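Local coordinates for protein giardin subunit alpha-1 (Giardia intestinalis, PDB 4EVF) that binds calcium and, in its presence, phospholipids, as an annexin that takes part in parasite attachment to the intestinal mucosa and in cytoskeletal disassembly and reassembly, at residues A94-V99 against T210-Y215; M140-A145 against Y173-F178; G179-A184 against F222-M227. One frame throughout, in Å; residues are numbered along the deposited sequence.

Contact 1 (A94-V99 against T210-Y215); sequences AFFDTV and TKTDYY
Phe96 points its ring from helix 92-100 at the first turn of helix 211-225, and the outer end of that ring meets Tyr215. CZ and CE2 of Phe96 both lie 3.6 Å from Tyr215 CB. The carbonyl oxygen of Tyr215 sits over one face of the Phe96 ring. Thr212 adds a looser touch, with its CG2 4.4 Å from Phe96 CZ.

The Tyr215 ring takes no part in this. The backbone points Tyr215 CB toward Phe96, and chi1 (-68°), with CG beside the backbone N, carries the ring away to the exposed surface. There Tyr214 CD2 lies 3.5 Å above the plane of the Tyr215 ring, toward the rim. The hydroxyl of Thr212 is engaged by His92 ND1, while its methyl is the part that faces Phe96. The Phe96 ring also packs on Met140, Thr216 and Cys219, so it lies between helix 135-145, through Met140, and helix 211-225.

Behind Phe96, helix 92-100 widens into a pi-type turn at 96-99. Ala94 O accepts both Thr98 N, at 2.9 Å, and Thr98 OG1, at 2.8 Å. The hydroxyl approaches from above the carbonyl plane, 38° out of it. Asp97, the residue after Phe96, forms salt bridges with Arg247 and Arg250 and so ties this helix to helix 245-255. The two segments belong to the predicted second and third annexin repeats. Between them the touch is mainly apolar and small, consistent with a contact set by shape and burial more than by directional bonds.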
loop_
_atom_site.group_PDB
_atom_site.type_symbol
_atom_site.label_atom_id
_atom_site.label_comp_id
_atom_site.label_asym_id
_atom_site.label_seq_id
_atom_site.Cartn_x
_atom_site.Cartn_y
_atom_site.Cartn_z
ATOM N N ALA A 94 -5.920 -2.300 7.510
ATOM C CA ALA A 94 -4.460 -2.298 7.553
ATOM C C ALA A 94 -3.894 -3.483 6.765
ATOM O O ALA A 94 -2.862 -3.355 6.088
ATOM C CB ALA A 94 -3.976 -2.341 8.984
ATOM N N PHE A 95 -4.563 -4.632 6.859
ATOM C CA PHE A 95 -4.181 -5.809 6.066
ATOM C C PHE A 95 -4.072 -5.444 4.584
ATOM O O PHE A 95 -3.082 -5.792 3.925
ATOM C CB PHE A 95 -5.193 -6.962 6.222
ATOM C CG PHE A 95 -5.135 -7.674 7.555
ATOM C CD1 PHE A 95 -4.117 -7.424 8.460
ATOM C CD2 PHE A 95 -6.115 -8.609 7.897
ATOM C CE1 PHE A 95 -4.070 -8.084 9.690
ATOM C CE2 PHE A 95 -6.072 -9.278 9.114
ATOM C CZ PHE A 95 -5.045 -9.013 10.015
ATOM N N PHE A 96 -5.097 -4.772 4.051
ATOM C CA PHE A 96 -5.086 -4.380 2.641
ATOM C C PHE A 96 -3.870 -3.513 2.331
ATOM O O PHE A 96 -3.187 -3.715 1.309
ATOM C CB PHE A 96 -6.378 -3.629 2.237
ATOM C CG PHE A 96 -7.643 -4.388 2.524
ATOM C CD1 PHE A 96 -7.671 -5.774 2.459
ATOM C CD2 PHE A 96 -8.802 -3.712 2.887
ATOM C CE1 PHE A 96 -8.840 -6.473 2.738
ATOM C CE2 PHE A 96 -9.971 -4.404 3.171
ATOM C CZ PHE A 96 -9.991 -5.786 3.094
ATOM N N ASP A 97 -3.611 -2.546 3.211
ATOM C CA ASP A 97 -2.523 -1.589 3.020
ATOM C C ASP A 97 -1.142 -2.246 3.046
ATOM O O ASP A 97 -0.254 -1.825 2.328
ATOM C CB ASP A 97 -2.571 -0.474 4.074
ATOM C CG ASP A 97 -3.911 0.249 4.101
ATOM O OD1 ASP A 97 -4.708 0.062 3.151
ATOM O OD2 ASP A 97 -4.155 1.001 5.071
ATOM N N THR A 98 -0.978 -3.260 3.892
ATOM C CA THR A 98 0.335 -3.831 4.197
ATOM C C THR A 98 0.665 -5.101 3.390
ATOM O O THR A 98 1.822 -5.333 3.027
ATOM C CB THR A 98 0.482 -4.125 5.723
ATOM O OG1 THR A 98 -0.553 -5.011 6.154
ATOM C CG2 THR A 98 0.400 -2.843 6.547
ATOM N N VAL A 99 -0.355 -5.907 3.102
ATOM C CA VAL A 99 -0.168 -7.193 2.436
ATOM C C VAL A 99 -0.441 -7.095 0.929
ATOM O O VAL A 99 0.306 -7.634 0.113
ATOM C CB VAL A 99 -1.087 -8.295 3.066
ATOM C CG1 VAL A 99 -1.064 -9.566 2.236
ATOM C CG2 VAL A 99 -0.671 -8.593 4.490
ATOM N N THR A 210 -19.224 -10.557 -0.337
ATOM C CA THR A 210 -19.529 -9.368 0.455
ATOM C C THR A 210 -18.479 -9.125 1.541
ATOM O O THR A 210 -17.684 -10.009 1.864
ATOM C CB THR A 210 -20.892 -9.503 1.155
ATOM O OG1 THR A 210 -20.859 -10.635 2.031
ATOM C CG2 THR A 210 -22.009 -9.693 0.122
ATOM N N LYS A 211 -18.500 -7.931 2.121
ATOM C CA LYS A 211 -17.692 -7.633 3.292
ATOM C C LYS A 211 -16.210 -7.870 3.018
ATOM O O LYS A 211 -15.709 -7.475 1.964
ATOM C CB LYS A 211 -18.195 -8.428 4.504
ATOM C CG LYS A 211 -19.614 -8.023 4.940
ATOM C CD LYS A 211 -20.143 -8.919 6.040
ATOM C CE LYS A 211 -21.464 -8.391 6.583
ATOM N NZ LYS A 211 -21.956 -9.214 7.725
ATOM N N THR A 212 -15.514 -8.509 3.952
ATOM C CA THR A 212 -14.061 -8.646 3.847
ATOM C C THR A 212 -13.635 -9.490 2.631
ATOM O O THR A 212 -12.617 -9.191 1.984
ATOM C CB THR A 212 -13.434 -9.185 5.162
ATOM O OG1 THR A 212 -13.839 -8.361 6.269
ATOM C CG2 THR A 212 -11.901 -9.174 5.073
ATOM N N ASP A 213 -14.412 -10.524 2.307
ATOM C CA ASP A 213 -14.143 -11.291 1.083
ATOM C C ASP A 213 -14.144 -10.331 -0.079
ATOM O O ASP A 213 -13.202 -10.297 -0.876
ATOM C CB ASP A 213 -15.205 -12.352 0.804
ATOM C CG ASP A 213 -15.079 -13.575 1.693
ATOM O OD1 ASP A 213 -13.975 -13.849 2.223
ATOM O OD2 ASP A 213 -16.104 -14.268 1.853
ATOM N N TYR A 214 -15.228 -9.558 -0.174
ATOM C CA TYR A 214 -15.369 -8.601 -1.247
ATOM C C TYR A 214 -14.171 -7.659 -1.364
ATOM O O TYR A 214 -13.549 -7.550 -2.424
ATOM C CB TYR A 214 -16.654 -7.773 -1.081
ATOM C CG TYR A 214 -16.720 -6.668 -2.093
ATOM C CD1 TYR A 214 -17.132 -6.925 -3.393
ATOM C CD2 TYR A 214 -16.330 -5.371 -1.765
ATOM C CE1 TYR A 214 -17.177 -5.928 -4.339
ATOM C CE2 TYR A 214 -16.371 -4.363 -2.699
ATOM C CZ TYR A 214 -16.790 -4.649 -3.991
ATOM O OH TYR A 214 -16.841 -3.659 -4.940
ATOM N N TYR A 215 -13.869 -6.952 -0.284
ATOM C CA TYR A 215 -12.801 -5.965 -0.325
ATOM C C TYR A 215 -11.446 -6.590 -0.617
ATOM O O TYR A 215 -10.625 -5.983 -1.297
ATOM C CB TYR A 215 -12.763 -5.121 0.949
ATOM C CG TYR A 215 -13.976 -4.232 1.039
ATOM C CD1 TYR A 215 -14.175 -3.226 0.105
ATOM C CD2 TYR A 215 -14.944 -4.435 2.018
ATOM C CE1 TYR A 215 -15.300 -2.425 0.150
ATOM C CE2 TYR A 215 -16.071 -3.639 2.078
ATOM C CZ TYR A 215 -16.240 -2.635 1.146
ATOM O OH TYR A 215 -17.351 -1.836 1.192
#

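Contact 2 (M140-A145 against Y173-F178); sequences MEKWMA and YLIDFF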
loop_
_atom_site.group_PDB
_atom_site.type_symbol
_atom_site.label_atom_id
_atom_site.label_comp_id
_atom_site.label_asym_id
_atom_site.label_seq_id
_atom_site.Cartn_x
_atom_site.Cartn_y
_atom_site.Cartn_z
ATOM N N MET A 140 -5.302 -14.292 1.031
ATOM C CA MET A 140 -4.167 -13.573 1.620
ATOM C C MET A 140 -2.980 -14.494 1.883
ATOM O O MET A 140 -1.822 -14.106 1.685
ATOM C CB MET A 140 -4.558 -12.812 2.894
ATOM C CG MET A 140 -5.301 -11.510 2.590
ATOM S SD MET A 140 -5.501 -10.471 4.055
ATOM C CE MET A 140 -6.663 -9.242 3.438
ATOM N N GLU A 141 -3.269 -15.716 2.302
ATOM C CA GLU A 141 -2.218 -16.713 2.502
ATOM C C GLU A 141 -1.449 -16.964 1.204
ATOM O O GLU A 141 -0.217 -16.974 1.184
ATOM C CB GLU A 141 -2.812 -18.031 2.995
ATOM C CG GLU A 141 -1.756 -19.077 3.291
ATOM C CD GLU A 141 -2.338 -20.349 3.855
ATOM O OE1 GLU A 141 -3.514 -20.652 3.573
ATOM O OE2 GLU A 141 -1.612 -21.046 4.587
ATOM N N LYS A 142 -2.185 -17.171 0.122
ATOM C CA LYS A 142 -1.567 -17.449 -1.172
ATOM C C LYS A 142 -0.893 -16.198 -1.746
ATOM O O LYS A 142 0.143 -16.273 -2.399
ATOM C CB LYS A 142 -2.622 -17.983 -2.137
ATOM C CG LYS A 142 -2.072 -18.489 -3.456
ATOM C CD LYS A 142 -2.530 -19.912 -3.712
ATOM C CE LYS A 142 -4.024 -20.031 -3.533
ATOM N NZ LYS A 142 -4.457 -21.452 -3.610
ATOM N N TRP A 143 -1.484 -15.039 -1.482
ATOM C CA TRP A 143 -0.891 -13.775 -1.893
ATOM C C TRP A 143 0.494 -13.583 -1.285
ATOM O O TRP A 143 1.442 -13.195 -1.977
ATOM C CB TRP A 143 -1.784 -12.612 -1.476
ATOM C CG TRP A 143 -1.449 -11.337 -2.160
ATOM C CD1 TRP A 143 -0.535 -10.402 -1.764
ATOM C CD2 TRP A 143 -2.042 -10.841 -3.359
ATOM N NE1 TRP A 143 -0.521 -9.355 -2.655
ATOM C CE2 TRP A 143 -1.442 -9.600 -3.641
ATOM C CE3 TRP A 143 -3.018 -11.335 -4.232
ATOM C CZ2 TRP A 143 -1.793 -8.835 -4.764
ATOM C CZ3 TRP A 143 -3.368 -10.576 -5.338
ATOM C CH2 TRP A 143 -2.757 -9.341 -5.594
ATOM N N MET A 144 0.605 -13.852 0.011
ATOM C CA MET A 144 1.867 -13.662 0.729
ATOM C C MET A 144 2.994 -14.534 0.174
ATOM O O MET A 144 4.176 -14.188 0.300
ATOM C CB MET A 144 1.674 -13.898 2.234
ATOM C CG MET A 144 0.896 -12.768 2.917
ATOM S SD MET A 144 0.485 -12.991 4.652
ATOM C CE MET A 144 2.069 -13.111 5.458
ATOM N N ALA A 145 2.633 -15.651 -0.449
ATOM C CA ALA A 145 3.629 -16.561 -1.020
ATOM C C ALA A 145 4.343 -15.928 -2.212
ATOM O O ALA A 145 5.473 -16.297 -2.541
ATOM C CB ALA A 145 2.979 -17.884 -1.426
ATOM N N TYR A 173 -11.178 -22.066 -7.484
ATOM C CA TYR A 173 -10.530 -21.573 -8.709
ATOM C C TYR A 173 -10.232 -20.081 -8.574
ATOM O O TYR A 173 -9.198 -19.585 -9.038
ATOM C CB TYR A 173 -11.444 -21.816 -9.913
ATOM C CG TYR A 173 -10.843 -21.488 -11.265
ATOM C CD1 TYR A 173 -10.347 -22.496 -12.083
ATOM C CD2 TYR A 173 -10.794 -20.178 -11.733
ATOM C CE1 TYR A 173 -9.804 -22.213 -13.312
ATOM C CE2 TYR A 173 -10.246 -19.879 -12.968
ATOM C CZ TYR A 173 -9.748 -20.909 -13.753
ATOM O OH TYR A 173 -9.204 -20.640 -14.983
ATOM N N LEU A 174 -11.158 -19.367 -7.942
ATOM C CA LEU A 174 -11.027 -17.930 -7.743
ATOM C C LEU A 174 -9.829 -17.581 -6.862
ATOM O O LEU A 174 -9.059 -16.666 -7.175
ATOM C CB LEU A 174 -12.307 -17.386 -7.137
ATOM C CG LEU A 174 -13.381 -16.804 -8.058
ATOM C CD1 LEU A 174 -13.332 -17.292 -9.486
ATOM C CD2 LEU A 174 -14.779 -16.981 -7.422
ATOM N N ILE A 175 -9.675 -18.314 -5.762
ATOM C CA ILE A 175 -8.606 -18.054 -4.807
ATOM C C ILE A 175 -7.252 -18.325 -5.461
ATOM O O ILE A 175 -6.309 -17.546 -5.331
ATOM C CB ILE A 175 -8.787 -18.907 -3.537
ATOM C CG1 ILE A 175 -10.038 -18.456 -2.771
ATOM C CG2 ILE A 175 -7.575 -18.811 -2.640
ATOM C CD1 ILE A 175 -10.543 -19.479 -1.765
ATOM N N ASP A 176 -7.170 -19.437 -6.174
ATOM C CA ASP A 176 -5.944 -19.804 -6.865
ATOM C C ASP A 176 -5.657 -18.826 -8.002
ATOM O O ASP A 176 -4.523 -18.428 -8.201
ATOM C CB ASP A 176 -6.054 -21.229 -7.408
ATOM C CG ASP A 176 -4.840 -21.632 -8.201
ATOM O OD1 ASP A 176 -3.847 -22.048 -7.569
ATOM O OD2 ASP A 176 -4.873 -21.517 -9.447
ATOM N N PHE A 177 -6.687 -18.431 -8.746
ATOM C CA PHE A 177 -6.476 -17.504 -9.852
ATOM C C PHE A 177 -5.939 -16.149 -9.391
ATOM O O PHE A 177 -4.894 -15.696 -9.844
ATOM C CB PHE A 177 -7.755 -17.290 -10.667
ATOM C CG PHE A 177 -7.604 -16.258 -11.744
ATOM C CD1 PHE A 177 -7.886 -14.922 -11.487
ATOM C CD2 PHE A 177 -7.138 -16.614 -13.003
ATOM C CE1 PHE A 177 -7.728 -13.968 -12.475
ATOM C CE2 PHE A 177 -6.998 -15.673 -13.987
ATOM C CZ PHE A 177 -7.279 -14.348 -13.733
ATOM N N PHE A 178 -6.666 -15.489 -8.496
ATOM C CA PHE A 178 -6.224 -14.188 -8.013
ATOM C C PHE A 178 -4.914 -14.281 -7.218
ATOM O O PHE A 178 -4.107 -13.353 -7.238
ATOM C CB PHE A 178 -7.345 -13.491 -7.229
ATOM C CG PHE A 178 -8.428 -12.951 -8.114
ATOM C CD1 PHE A 178 -8.287 -11.709 -8.707
ATOM C CD2 PHE A 178 -9.562 -13.698 -8.386
ATOM C CE1 PHE A 178 -9.268 -11.208 -9.546
ATOM C CE2 PHE A 178 -10.536 -13.215 -9.226
ATOM C CZ PHE A 178 -10.397 -11.962 -9.803
#
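Lys142 reaches across to helix 171-180 with the far end of its chain, and makes van der Waals contacts there with the backbone and with one methyl. Its CE lies 3.8 Å from Ile175 O. The same CE is 3.9 Å from Ile175 CG2 and also 3.9 Å from Asp176 CA. The chain leaves with CG anti to N (chi1 -172°) and then bends at chi2 and chi3, which folds its end over the backbone of Ile175 and Asp176. The end of the Ile175 side chain leads away.

Charge plays a lesser part. Lys142 NZ is 4.0 Å from Asp176 OD1, too far for a salt bridge, although the opposite charges probably still attract. Asp176 OD2 makes a weak, long ion pair with Arg151.

Helices 135-145 and 171-180 run nearly parallel here, at -23° with their axes 9.3 Å apart. The contact joins parts of the predicted second and third repeats of the annexin fold.

The third kind of contact is between ring and carbonyl. Trp143 brings CZ3 to 3.4 Å from Phe178 O, approaching obliquely. That oxygen is satisfied by a hydrogen bond from Arg148, which also makes a cation-pi contact with the Trp143 ring. The indole further packs on Ala223 of helix 211-225. Phe178 turns its own ring away, with Phe177 CD1 over one face.

Contact 3 (G179-A184 against F222-M227); sequences GTVPSA and FALLGM
The link from helix 171-180 into helix 183-196, from Val181 to Ser183, passes close by the last turn of helix 211-225, with Ser183 CA only 4.7 Å from Leu224 CA. Leu224 is the side chain that fills the approach. Its CD1 meets Val181 CG1 at 3.8 Å, and the two side chains cross at a slant. CG1 of Val181 stands between its own N and carbonyl carbon (chi1 71°), the branch that reaches Leu224. The other methyl of Leu224, CD2, lies 3.6 Å from Ser183 OG and 3.8 Å from Val181 O.

The contact thus packs a link inside the predicted third annexin repeat on the end of helix 211-225, close to where the predicted fourth repeat begins. Pro182 is the N-cap of helix 183-196. Gly226, with positive phi (157°), follows helix 211-225 and is the N-cap of helix 227-240.

Ser183 also meets the backbone of the helix end. Its CB is 3.4 Å from Leu224 O. A bridging water lies 2.7 Å from Ser183 OG and donates to Ala223 O at 2.9 Å. Leu225 O, another carbonyl of this helix end, accepts a hydrogen bond from Arg187 NE. Arg148 bonds to Val181 O, and its side chain touches Leu224. Tyr186 packs on Val181, Leu224 and Leu225, while Trp143 touches Leu224.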
loop_
_atom_site.group_PDB
_atom_site.type_symbol
_atom_site.label_atom_id
_atom_site.label_comp_id
_atom_site.label_asym_id
_atom_site.label_seq_id
_atom_site.Cartn_x
_atom_site.Cartn_y
_atom_site.Cartn_z
ATOM N N GLY A 179 -4.688 -15.412 -6.556
ATOM C CA GLY A 179 -3.469 -15.598 -5.788
ATOM C C GLY A 179 -2.204 -15.944 -6.567
ATOM O O GLY A 179 -1.097 -15.806 -6.030
ATOM N N THR A 180 -2.342 -16.378 -7.825
ATOM C CA THR A 180 -1.172 -16.836 -8.593
ATOM C C THR A 180 -1.018 -16.259 -10.007
ATOM O O THR A 180 0.011 -16.476 -10.664
ATOM C CB THR A 180 -1.123 -18.393 -8.708
ATOM O OG1 THR A 180 -2.245 -18.864 -9.460
ATOM C CG2 THR A 180 -1.117 -19.060 -7.330
ATOM N N VAL A 181 -2.029 -15.559 -10.500
ATOM C CA VAL A 181 -1.932 -14.997 -11.841
ATOM C C VAL A 181 -0.915 -13.859 -11.850
ATOM O O VAL A 181 -0.901 -13.029 -10.945
ATOM C CB VAL A 181 -3.295 -14.500 -12.381
ATOM C CG1 VAL A 181 -3.739 -13.247 -11.645
ATOM C CG2 VAL A 181 -3.201 -14.223 -13.870
ATOM N N PRO A 182 -0.041 -13.829 -12.868
ATOM C CA PRO A 182 0.906 -12.717 -12.971
ATOM C C PRO A 182 0.166 -11.456 -13.378
ATOM O O PRO A 182 -0.794 -11.543 -14.131
ATOM C CB PRO A 182 1.870 -13.172 -14.081
ATOM C CG PRO A 182 1.730 -14.682 -14.121
ATOM C CD PRO A 182 0.269 -14.917 -13.815
ATOM N N SER A 183 0.589 -10.304 -12.865
ATOM C CA SER A 183 -0.071 -9.049 -13.193
ATOM C C SER A 183 -0.083 -8.793 -14.692
ATOM O O SER A 183 -1.086 -8.338 -15.249
ATOM C CB SER A 183 0.615 -7.878 -12.488
ATOM O OG SER A 183 0.516 -8.008 -11.085
ATOM N N ALA A 184 1.042 -9.076 -15.345
ATOM C CA ALA A 184 1.158 -8.792 -16.767
ATOM C C ALA A 184 0.075 -9.511 -17.564
ATOM O O ALA A 184 -0.362 -9.016 -18.590
ATOM C CB ALA A 184 2.546 -9.162 -17.278
ATOM N N PHE A 222 -7.427 -4.527 -8.241
ATOM C CA PHE A 222 -6.693 -3.282 -8.484
ATOM C C PHE A 222 -5.182 -3.493 -8.430
ATOM O O PHE A 222 -4.450 -2.946 -9.260
ATOM C CB PHE A 222 -7.087 -2.198 -7.477
ATOM C CG PHE A 222 -8.424 -1.570 -7.751
ATOM C CD1 PHE A 222 -9.394 -1.509 -6.756
ATOM C CD2 PHE A 222 -8.717 -1.040 -8.990
ATOM C CE1 PHE A 222 -10.631 -0.934 -7.002
ATOM C CE2 PHE A 222 -9.954 -0.461 -9.240
ATOM C CZ PHE A 222 -10.908 -0.410 -8.244
ATOM N N ALA A 223 -4.722 -4.280 -7.459
ATOM C CA ALA A 223 -3.288 -4.524 -7.291
ATOM C C ALA A 223 -2.728 -5.128 -8.565
ATOM O O ALA A 223 -1.702 -4.676 -9.069
ATOM C CB ALA A 223 -3.029 -5.458 -6.120
ATOM N N LEU A 224 -3.415 -6.146 -9.080
ATOM C CA LEU A 224 -2.985 -6.826 -10.304
ATOM C C LEU A 224 -3.011 -5.897 -11.515
ATOM O O LEU A 224 -2.176 -6.025 -12.408
ATOM C CB LEU A 224 -3.829 -8.089 -10.544
ATOM C CG LEU A 224 -3.657 -9.149 -9.456
ATOM C CD1 LEU A 224 -4.720 -10.236 -9.560
ATOM C CD2 LEU A 224 -2.223 -9.745 -9.492
ATOM N N LEU A 225 -3.954 -4.950 -11.535
ATOM C CA LEU A 225 -4.006 -3.942 -12.601
ATOM C C LEU A 225 -2.857 -2.945 -12.496
ATOM O O LEU A 225 -2.385 -2.412 -13.496
ATOM C CB LEU A 225 -5.332 -3.182 -12.587
ATOM C CG LEU A 225 -6.563 -3.955 -13.053
ATOM C CD1 LEU A 225 -7.775 -3.031 -13.103
ATOM C CD2 LEU A 225 -6.292 -4.575 -14.421
ATOM N N GLY A 226 -2.427 -2.685 -11.272
ATOM C CA GLY A 226 -1.321 -1.782 -11.046
ATOM C C GLY A 226 -1.381 -1.227 -9.644
ATOM O O GLY A 226 -2.444 -0.804 -9.173
ATOM N N MET A 227 -0.235 -1.231 -8.977
ATOM C CA MET A 227 -0.137 -0.735 -7.615
ATOM C C MET A 227 -0.652 0.706 -7.467
ATOM O O MET A 227 -1.219 1.055 -6.430
ATOM C CB MET A 227 1.304 -0.849 -7.119
ATOM C CG MET A 227 1.738 -2.274 -6.821
ATOM S SD MET A 227 0.850 -2.987 -5.416
ATOM C CE MET A 227 0.962 -4.729 -5.810
HETATM O O HOH W 1 0.877 -5.583 -9.967
#

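From the N terminus, helix 92-100 comes first. Contact 1 closes a mainly helical loop of 110 residues when the chain reaches helix 211-225. Contact 2 falls wholly within that loop and joins helix 135-145 to helix 171-180 across 27 residues. Contact 3 opens straight after contact 2 closes. It crosses contact 1, because 179-184 lies inside the long loop and 222-227 lies beyond it. Contacts 1 and 3 share helix 211-225 but do not touch. Contact 2 touches both of the others. Contacts 1 and 2 tie the predicted second and third repeats; contact 3 joins the third to the end of helix 211-225, close to the start of the fourth.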